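Local coordinates for protein spermidine synthase (Corynebacterium glutamicum ATCC 13032, PDB 3GJY) that probably transfers an aminopropyl group from decarboxylated S-adenosylmethionine to putrescine, making spermidine in polyamine biosynthesis, at residues E69-A80 with I260-A271; S56-L66 with G99-V110. All coordinates share one frame; numbering follows the deposited sequence.

Contact 1 lies on the Rossmann-like domain, and contact 2 joins that domain to the N-terminal antiparallel sheet; their centres are about 15 Å apart and each about 13 Å from the centre of the chain. Helix 69-85 joins them: one side, in contact 1, packs on 260-271, and another meets helix 102-110 of contact 2. Direct bridges are probable hydrogen bonds from Arg-79 NH1 to Tyr-106 OH (2.9 Å) and from Arg-72 NH1 to Leu-66 O (3.2 Å). Contact 2 includes Gly-99, in the loop that in related folds commonly borders the cofactor site; it is about 4 Å, nearest atoms, from a bound formic acid molecule, probably from the crystallisation liquor.

Contact 1 of 2, residues E69-A80 with I260-A271; sequences EYMRWIATGARA and ITRELLGGGVPA
Trp-73 meets Leu-264, Val-269 and Ala-271 where two nearly antiparallel helices of the Rossmann-like domain lie side by side; the axes of 69-80 and 260-264 approach to 9.8 Å at 165°. The loop after helix 255-264 folds back along the start of the other helix, and Ile-226 and Ile-241 of the mixed sheet back the tryptophan. From CB, the first torsion (-56°) sets CG beside the backbone N and opposite the carbonyl carbon, which carries the indole toward the loop. CD1 then touches Leu-264 CD2 at 3.8 Å, the two side chains being roughly perpendicular. The next ring atom, NE1, donates to a water 3.0 Å away that also sits close to Leu-264 O and Val-269 O. CE2 lies 3.5 Å from Ala-271 CB, which stands over the five-membered ring in a CH-pi contact, while Glu-69 O and Tyr-70 CA of the indole's own helix occupy the opposite face; the ring is thus clamped between its own backbone and the loop. Farther out, Trp-73 CZ2 packs on Val-269 CG1 at 4.1 Å.

Toward the other end, Ala-80 CB rests against CG1 and CD1 of Ile-260. Thr-76 OG1 is 2.9 Å from Glu-263 OE1, but this pairing is doubtful because Glu-263 has two conformers and the hydroxyl proton has another possible acceptor. Arg-72 reaches the end of helix 255-264 through solvent: NH2 donates to a water at 2.8 Å, which in turn donates to Glu-263 O. Glu-69, bent at its second torsion, lays CG near Val-269 CG2 and turns its carboxylate to the run of three glycines, Gly-266 to Gly-268. There Gly-268 N donates to the syn side of Glu-69 OE2 at 2.8 Å, a bent bond (135° at the hydrogen) tilted out of the carboxylate plane.

Contact 2 of 2, residues S56-L66 with G99-V110; sequences SHIVLGQPQAL and GACTMARYFADV
This is a strand-and-turn against helix contact between the N-terminal antiparallel sheet and the Rossmann-like domain: Ser-56, Ile-58 and Pro-63 meet Thr-102 and Arg-105 of the first helix after strand 92-96. Gly-99 and Ala-100 belong to the preceding loop, which in AdoMet-dependent folds commonly lines the cofactor site. Beside it, Ser-56 OG donates to Thr-102 OG1 at 2.7 Å.

Arg-105 pins the two consecutive beta turns, 59-62 and 62-65. With CG anti to the backbone N (chi1 173°) the straight chain reaches the strand end, where NH2 donates to Val-59 O at 2.9 Å. That oxygen lies in the guanidinium plane, but the donor stands above the carbonyl plane; Gln-62 N reaches the same oxygen from the opposite face. Pro-63 CA sits over the centre of the guanidinium, 3.6 Å above its plane. NH1 donates to two waters that also bond to turn backbone, and Asp-134 forms a salt bridge with NH2, so several bonds fix the group's rotation.

Leu-66 CD1 lies over the Tyr-106 ring, 4.0 Å from its centroid, in a CH-pi contact. Gln-64 NE2 donates to the anti side of Asp-109 OD2 at 2.9 Å, nearly straight at 165°. A water lies 2.8 Å from both Gln-64 OE1 and Tyr-106 OH, the hydroxyl that also hydrogen-bonds Arg-79 NH1.

Contact 1 of 2, residues E69-A80 with I260-A271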
# COMPACT_ATOMS: atom_id res chain seq x y z
N GLU A 69 0.99 7.38 -9.26
CA GLU A 69 -0.38 6.95 -9.58
C GLU A 69 -0.92 5.93 -8.61
O GLU A 69 -2.05 6.04 -8.13
CB GLU A 69 -0.47 6.40 -11.02
CG GLU A 69 0.00 7.42 -12.10
CD GLU A 69 -0.92 8.61 -12.25
OE1 GLU A 69 -2.11 8.52 -11.90
OE2 GLU A 69 -0.44 9.67 -12.72
N TYR A 70 -0.12 4.92 -8.28
CA TYR A 70 -0.66 3.87 -7.43
C TYR A 70 -1.00 4.42 -6.04
O TYR A 70 -1.88 3.87 -5.38
CB TYR A 70 0.31 2.67 -7.29
CG TYR A 70 1.42 2.86 -6.27
CD1 TYR A 70 1.22 2.57 -4.91
CD2 TYR A 70 2.69 3.28 -6.67
CE1 TYR A 70 2.23 2.74 -3.97
CE2 TYR A 70 3.72 3.42 -5.74
CZ TYR A 70 3.48 3.17 -4.39
OH TYR A 70 4.49 3.31 -3.48
N MSE A 71 -0.31 5.46 -5.59
CA MSE A 71 -0.66 6.09 -4.28
C MSE A 71 -1.99 6.78 -4.35
O MSE A 71 -2.81 6.68 -3.42
CB MSE A 71 0.43 7.09 -3.85
CG MSE A 71 1.76 6.47 -3.48
SE MSE A 71 2.91 7.79 -2.67
CE MSE A 71 4.49 6.70 -2.60
N ARG A 72 -2.25 7.43 -5.50
CA ARG A 72 -3.57 8.02 -5.73
C ARG A 72 -4.65 6.93 -5.70
O ARG A 72 -5.77 7.18 -5.19
CB ARG A 72 -3.61 8.73 -7.08
CG ARG A 72 -2.63 9.89 -7.14
CD ARG A 72 -2.60 10.49 -8.54
NE ARG A 72 -3.82 11.20 -8.88
CZ ARG A 72 -4.00 12.50 -8.67
NH1 ARG A 72 -3.06 13.26 -8.11
NH2 ARG A 72 -5.15 13.05 -9.02
N TRP A 73 -4.34 5.77 -6.27
CA TRP A 73 -5.33 4.67 -6.33
C TRP A 73 -5.62 4.11 -4.95
O TRP A 73 -6.78 3.87 -4.59
CB TRP A 73 -4.89 3.57 -7.29
CG TRP A 73 -4.61 4.09 -8.68
CD1 TRP A 73 -5.02 5.28 -9.22
CD2 TRP A 73 -3.88 3.42 -9.68
NE1 TRP A 73 -4.54 5.41 -10.51
CE2 TRP A 73 -3.86 4.26 -10.83
CE3 TRP A 73 -3.25 2.16 -9.74
CZ2 TRP A 73 -3.19 3.91 -12.01
CZ3 TRP A 73 -2.60 1.80 -10.96
CH2 TRP A 73 -2.58 2.67 -12.05
N ILE A 74 -4.56 3.91 -4.15
CA ILE A 74 -4.75 3.49 -2.75
C ILE A 74 -5.60 4.55 -2.01
O ILE A 74 -6.54 4.21 -1.28
CB ILE A 74 -3.42 3.26 -2.03
CG1 ILE A 74 -2.73 2.03 -2.64
CG2 ILE A 74 -3.64 3.07 -0.53
CD1 ILE A 74 -1.27 1.88 -2.19
N ALA A 75 -5.26 5.83 -2.18
CA ALA A 75 -6.03 6.89 -1.51
C ALA A 75 -7.51 6.78 -1.87
O ALA A 75 -8.37 6.85 -1.00
CB ALA A 75 -5.51 8.27 -1.91
N THR A 76 -7.81 6.62 -3.17
CA THR A 76 -9.20 6.59 -3.60
C THR A 76 -9.93 5.35 -3.05
O THR A 76 -11.05 5.46 -2.50
CB THR A 76 -9.25 6.59 -5.14
OG1 THR A 76 -8.76 7.85 -5.61
CG2 THR A 76 -10.70 6.36 -5.64
N GLY A 77 -9.32 4.19 -3.19
CA GLY A 77 -10.00 2.96 -2.76
C GLY A 77 -10.17 2.93 -1.25
O GLY A 77 -11.23 2.56 -0.75
N ALA A 78 -9.11 3.29 -0.50
CA ALA A 78 -9.17 3.24 0.96
C ALA A 78 -10.13 4.29 1.51
O ALA A 78 -10.93 4.00 2.40
CB ALA A 78 -7.77 3.41 1.59
N ARG A 79 -10.09 5.51 0.97
CA ARG A 79 -11.00 6.56 1.49
C ARG A 79 -12.44 6.18 1.24
O ARG A 79 -13.31 6.39 2.11
CB ARG A 79 -10.72 7.93 0.88
CG ARG A 79 -9.43 8.58 1.42
CD ARG A 79 -9.18 9.88 0.70
NE ARG A 79 -10.20 10.88 0.98
CZ ARG A 79 -10.11 12.13 0.53
NH1 ARG A 79 -9.07 12.50 -0.22
NH2 ARG A 79 -11.07 13.00 0.82
N ALA A 80 -12.73 5.61 0.07
CA ALA A 80 -14.13 5.20 -0.20
C ALA A 80 -14.62 4.19 0.86
O ALA A 80 -15.74 4.28 1.36
CB ALA A 80 -14.27 4.64 -1.63
N ILE A 260 -15.76 6.57 -7.18
CA ILE A 260 -14.41 6.06 -7.22
C ILE A 260 -13.85 6.24 -8.63
O ILE A 260 -12.72 6.72 -8.82
CB ILE A 260 -14.34 4.54 -6.82
CG1 ILE A 260 -14.48 4.37 -5.31
CG2 ILE A 260 -13.07 3.88 -7.36
CD1 ILE A 260 -14.85 2.92 -4.89
N THR A 261 -14.65 5.86 -9.64
CA THR A 261 -14.18 5.91 -11.00
C THR A 261 -13.79 7.33 -11.41
O THR A 261 -12.76 7.54 -12.05
CB THR A 261 -15.21 5.29 -11.95
OG1 THR A 261 -15.38 3.91 -11.62
CG2 THR A 261 -14.76 5.41 -13.40
N ARG A 262 -14.60 8.31 -11.05
CA ARG A 262 -14.29 9.69 -11.42
C ARG A 262 -12.96 10.10 -10.83
O ARG A 262 -12.17 10.76 -11.51
CB ARG A 262 -15.42 10.64 -11.02
CG ARG A 262 -16.70 10.34 -11.79
CD ARG A 262 -17.80 11.35 -11.64
NE ARG A 262 -18.10 11.65 -10.25
CZ ARG A 262 -19.03 11.03 -9.54
NH1 ARG A 262 -19.77 10.07 -10.10
NH2 ARG A 262 -19.23 11.36 -8.28
N GLU A 263 -12.67 9.67 -9.59
CA GLU A 263 -11.35 9.97 -9.02
C GLU A 263 -10.23 9.27 -9.77
O GLU A 263 -9.17 9.84 -10.01
CB GLU A 263 -11.28 9.58 -7.54
CG GLU A 263 -12.26 10.36 -6.67
CD GLU A 263 -12.04 10.14 -5.19
OE1 GLU A 263 -11.18 9.32 -4.80
OE2 GLU A 263 -12.73 10.78 -4.39
N LEU A 264 -10.45 8.01 -10.14
CA LEU A 264 -9.44 7.23 -10.85
C LEU A 264 -9.12 7.74 -12.24
O LEU A 264 -8.07 7.41 -12.81
CB LEU A 264 -9.86 5.75 -10.97
CG LEU A 264 -10.02 4.99 -9.67
CD1 LEU A 264 -10.44 3.54 -9.99
CD2 LEU A 264 -8.74 5.02 -8.79
N LEU A 265 -10.03 8.54 -12.80
CA LEU A 265 -9.81 9.13 -14.13
C LEU A 265 -9.08 10.45 -14.02
O LEU A 265 -8.76 11.05 -15.06
CB LEU A 265 -11.12 9.29 -14.89
CG LEU A 265 -11.86 7.97 -15.21
CD1 LEU A 265 -13.22 8.25 -15.79
CD2 LEU A 265 -11.03 7.06 -16.12
N GLY A 266 -8.81 10.90 -12.80
CA GLY A 266 -8.18 12.20 -12.57
C GLY A 266 -6.66 12.26 -12.58
O GLY A 266 -6.09 13.36 -12.56
N GLY A 267 -6.01 11.10 -12.58
CA GLY A 267 -4.54 11.03 -12.57
C GLY A 267 -3.94 11.06 -13.97
O GLY A 267 -4.67 11.19 -14.94
N GLY A 268 -2.63 10.87 -14.08
CA GLY A 268 -1.96 10.81 -15.38
C GLY A 268 -2.19 9.52 -16.14
O GLY A 268 -1.99 9.45 -17.35
N VAL A 269 -2.58 8.49 -15.41
CA VAL A 269 -2.91 7.21 -16.00
C VAL A 269 -4.33 6.88 -15.56
O VAL A 269 -4.56 6.66 -14.37
CB VAL A 269 -1.94 6.11 -15.50
CG1 VAL A 269 -2.42 4.71 -15.94
CG2 VAL A 269 -0.53 6.39 -16.02
N PRO A 270 -5.30 6.89 -16.48
CA PRO A 270 -6.67 6.61 -16.03
C PRO A 270 -6.80 5.15 -15.60
O PRO A 270 -6.38 4.26 -16.30
CB PRO A 270 -7.53 6.89 -17.28
CG PRO A 270 -6.58 6.74 -18.41
CD PRO A 270 -5.27 7.28 -17.90
N ALA A 271 -7.34 4.93 -14.42
CA ALA A 271 -7.41 3.55 -13.92
C ALA A 271 -8.83 3.06 -13.84
O ALA A 271 -9.77 3.83 -14.05
CB ALA A 271 -6.76 3.46 -12.55
O HOH W 1 -5.79 9.25 -9.82
O HOH W 2 -7.73 12.03 -9.12
O HOH W 3 -5.30 7.89 -12.07
O HOH W 4 -12.59 7.86 -2.62
O HOH W 5 -7.30 8.15 -7.94

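Contact 2 of 2, residues S56-L66 with G99-V110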
# COMPACT_ATOMS: atom_id res chain seq x y z
N SER A 56 9.06 7.88 -3.89
CA SER A 56 7.99 8.77 -3.46
C SER A 56 8.22 10.19 -4.00
O SER A 56 9.31 10.51 -4.48
CB SER A 56 7.84 8.81 -1.94
OG SER A 56 6.63 9.49 -1.65
N HIS A 57 7.17 11.01 -3.97
CA HIS A 57 7.28 12.41 -4.31
C HIS A 57 6.43 13.20 -3.36
O HIS A 57 5.30 12.78 -3.08
CB HIS A 57 6.86 12.65 -5.77
CG HIS A 57 7.00 14.07 -6.17
ND1 HIS A 57 6.04 15.02 -5.86
CD2 HIS A 57 8.01 14.74 -6.77
CE1 HIS A 57 6.47 16.20 -6.25
NE2 HIS A 57 7.64 16.05 -6.83
N ILE A 58 6.98 14.29 -2.82
CA ILE A 58 6.25 15.12 -1.87
C ILE A 58 6.38 16.59 -2.24
O ILE A 58 7.36 17.00 -2.90
CB ILE A 58 6.72 14.92 -0.43
CG1 ILE A 58 8.21 15.27 -0.26
CG2 ILE A 58 6.45 13.47 0.01
CD1 ILE A 58 8.73 15.12 1.19
N VAL A 59 5.39 17.37 -1.84
CA VAL A 59 5.52 18.83 -1.86
C VAL A 59 5.38 19.25 -0.40
O VAL A 59 4.36 18.97 0.25
CB VAL A 59 4.42 19.46 -2.71
CG1 VAL A 59 4.54 21.00 -2.62
CG2 VAL A 59 4.49 18.98 -4.19
N LEU A 60 6.40 19.91 0.12
CA LEU A 60 6.38 20.29 1.54
C LEU A 60 5.17 21.20 1.81
O LEU A 60 4.84 22.10 1.01
CB LEU A 60 7.68 21.02 1.92
CG LEU A 60 8.98 20.29 1.56
CD1 LEU A 60 10.20 21.14 2.02
CD2 LEU A 60 9.06 18.88 2.23
N GLY A 61 4.49 20.95 2.92
CA GLY A 61 3.33 21.74 3.31
C GLY A 61 2.03 21.34 2.62
O GLY A 61 0.97 21.90 2.95
N GLN A 62 2.11 20.35 1.72
CA GLN A 62 0.92 19.90 0.98
C GLN A 62 0.81 18.38 1.05
O GLN A 62 1.09 17.66 0.07
CB GLN A 62 0.95 20.36 -0.48
CG GLN A 62 0.84 21.86 -0.66
CD GLN A 62 1.00 22.27 -2.10
OE1 GLN A 62 0.56 21.58 -3.02
NE2 GLN A 62 1.64 23.41 -2.30
N PRO A 63 0.37 17.89 2.22
CA PRO A 63 0.40 16.44 2.44
C PRO A 63 -0.60 15.63 1.60
O PRO A 63 -0.50 14.40 1.56
CB PRO A 63 0.12 16.31 3.96
CG PRO A 63 -0.72 17.54 4.24
CD PRO A 63 -0.18 18.63 3.37
N GLN A 64 -1.56 16.30 0.95
CA GLN A 64 -2.46 15.58 0.06
C GLN A 64 -2.02 15.55 -1.41
O GLN A 64 -2.71 14.95 -2.24
CB GLN A 64 -3.89 16.09 0.22
CG GLN A 64 -4.50 15.63 1.55
CD GLN A 64 -5.97 16.02 1.67
OE1 GLN A 64 -6.77 15.82 0.73
NE2 GLN A 64 -6.35 16.53 2.84
N ALA A 65 -0.87 16.15 -1.73
CA ALA A 65 -0.38 16.16 -3.11
C ALA A 65 0.43 14.91 -3.40
O ALA A 65 1.50 14.70 -2.81
CB ALA A 65 0.46 17.40 -3.39
N LEU A 66 -0.10 14.06 -4.30
CA LEU A 66 0.53 12.78 -4.65
C LEU A 66 0.84 12.73 -6.12
O LEU A 66 -0.05 13.04 -6.93
CB LEU A 66 -0.40 11.61 -4.30
CG LEU A 66 -0.82 11.46 -2.82
CD1 LEU A 66 -1.94 10.41 -2.68
CD2 LEU A 66 0.36 11.13 -1.90
N GLY A 99 7.24 4.18 1.02
CA GLY A 99 8.34 5.08 0.73
C GLY A 99 8.10 6.47 1.30
O GLY A 99 7.05 7.08 1.09
N ALA A 100 9.12 6.92 2.02
CA ALA A 100 9.16 8.18 2.69
C ALA A 100 8.05 8.42 3.72
O ALA A 100 7.87 9.57 4.09
CB ALA A 100 9.16 9.33 1.62
N CYS A 101 7.27 7.40 4.11
CA CYS A 101 6.05 7.61 4.91
C CYS A 101 5.01 8.51 4.26
O CYS A 101 4.17 9.09 4.95
CB CYS A 101 6.41 8.18 6.30
SG CYS A 101 7.44 7.11 7.31
N THR A 102 5.05 8.62 2.93
CA THR A 102 4.16 9.54 2.24
C THR A 102 2.69 9.15 2.31
O THR A 102 1.82 10.03 2.51
CB THR A 102 4.64 9.71 0.81
OG1 THR A 102 6.01 10.18 0.87
CG2 THR A 102 3.72 10.64 -0.04
N MSE A 103 2.36 7.87 2.14
CA MSE A 103 0.98 7.44 2.29
C MSE A 103 0.46 7.70 3.73
O MSE A 103 -0.67 8.13 3.93
CB MSE A 103 0.88 5.94 1.95
CG MSE A 103 -0.48 5.46 1.57
SE MSE A 103 -1.03 5.76 -0.33
CE MSE A 103 -1.82 7.56 -0.15
N ALA A 104 1.29 7.40 4.73
CA ALA A 104 0.95 7.67 6.13
C ALA A 104 0.65 9.16 6.36
O ALA A 104 -0.33 9.55 7.03
CB ALA A 104 2.04 7.15 7.09
N ARG A 105 1.53 9.99 5.80
CA ARG A 105 1.40 11.46 5.86
C ARG A 105 0.08 11.93 5.21
O ARG A 105 -0.61 12.84 5.70
CB ARG A 105 2.62 12.05 5.16
CG ARG A 105 2.63 13.57 4.93
CD ARG A 105 3.96 13.92 4.27
NE ARG A 105 4.09 15.32 3.86
CZ ARG A 105 3.97 15.77 2.61
NH1 ARG A 105 3.61 14.95 1.62
NH2 ARG A 105 4.24 17.04 2.38
N TYR A 106 -0.26 11.29 4.09
CA TYR A 106 -1.50 11.60 3.39
C TYR A 106 -2.73 11.30 4.26
O TYR A 106 -3.60 12.16 4.48
CB TYR A 106 -1.55 10.77 2.09
CG TYR A 106 -2.83 10.94 1.33
CD1 TYR A 106 -2.99 11.98 0.40
CD2 TYR A 106 -3.90 10.09 1.55
CE1 TYR A 106 -4.18 12.15 -0.29
CE2 TYR A 106 -5.12 10.26 0.88
CZ TYR A 106 -5.25 11.30 -0.03
OH TYR A 106 -6.44 11.46 -0.70
N PHE A 107 -2.79 10.05 4.77
CA PHE A 107 -3.94 9.67 5.58
C PHE A 107 -4.01 10.45 6.87
O PHE A 107 -5.10 10.72 7.39
CB PHE A 107 -4.00 8.16 5.85
CG PHE A 107 -4.42 7.37 4.65
CD1 PHE A 107 -5.70 7.47 4.16
CD2 PHE A 107 -3.50 6.62 3.94
CE1 PHE A 107 -6.09 6.76 3.02
CE2 PHE A 107 -3.87 5.93 2.78
CZ PHE A 107 -5.18 6.00 2.33
N ALA A 108 -2.85 10.79 7.42
CA ALA A 108 -2.83 11.59 8.66
C ALA A 108 -3.48 12.97 8.44
O ALA A 108 -4.12 13.53 9.35
CB ALA A 108 -1.44 11.74 9.21
N ASP A 109 -3.34 13.51 7.23
CA ASP A 109 -3.96 14.81 6.96
C ASP A 109 -5.45 14.70 6.62
O ASP A 109 -6.28 15.51 7.08
CB ASP A 109 -3.23 15.53 5.82
CG ASP A 109 -3.63 16.99 5.73
OD1 ASP A 109 -3.32 17.74 6.68
OD2 ASP A 109 -4.27 17.37 4.73
N VAL A 110 -5.79 13.69 5.82
CA VAL A 110 -7.20 13.46 5.45
C VAL A 110 -8.05 13.12 6.69
O VAL A 110 -9.19 13.60 6.82
CB VAL A 110 -7.31 12.34 4.42
CG1 VAL A 110 -8.78 11.96 4.14
CG2 VAL A 110 -6.64 12.80 3.12
O HOH W 6 2.99 16.09 -0.99
O HOH W 7 1.79 12.83 1.84
O HOH W 8 -6.87 14.07 -1.46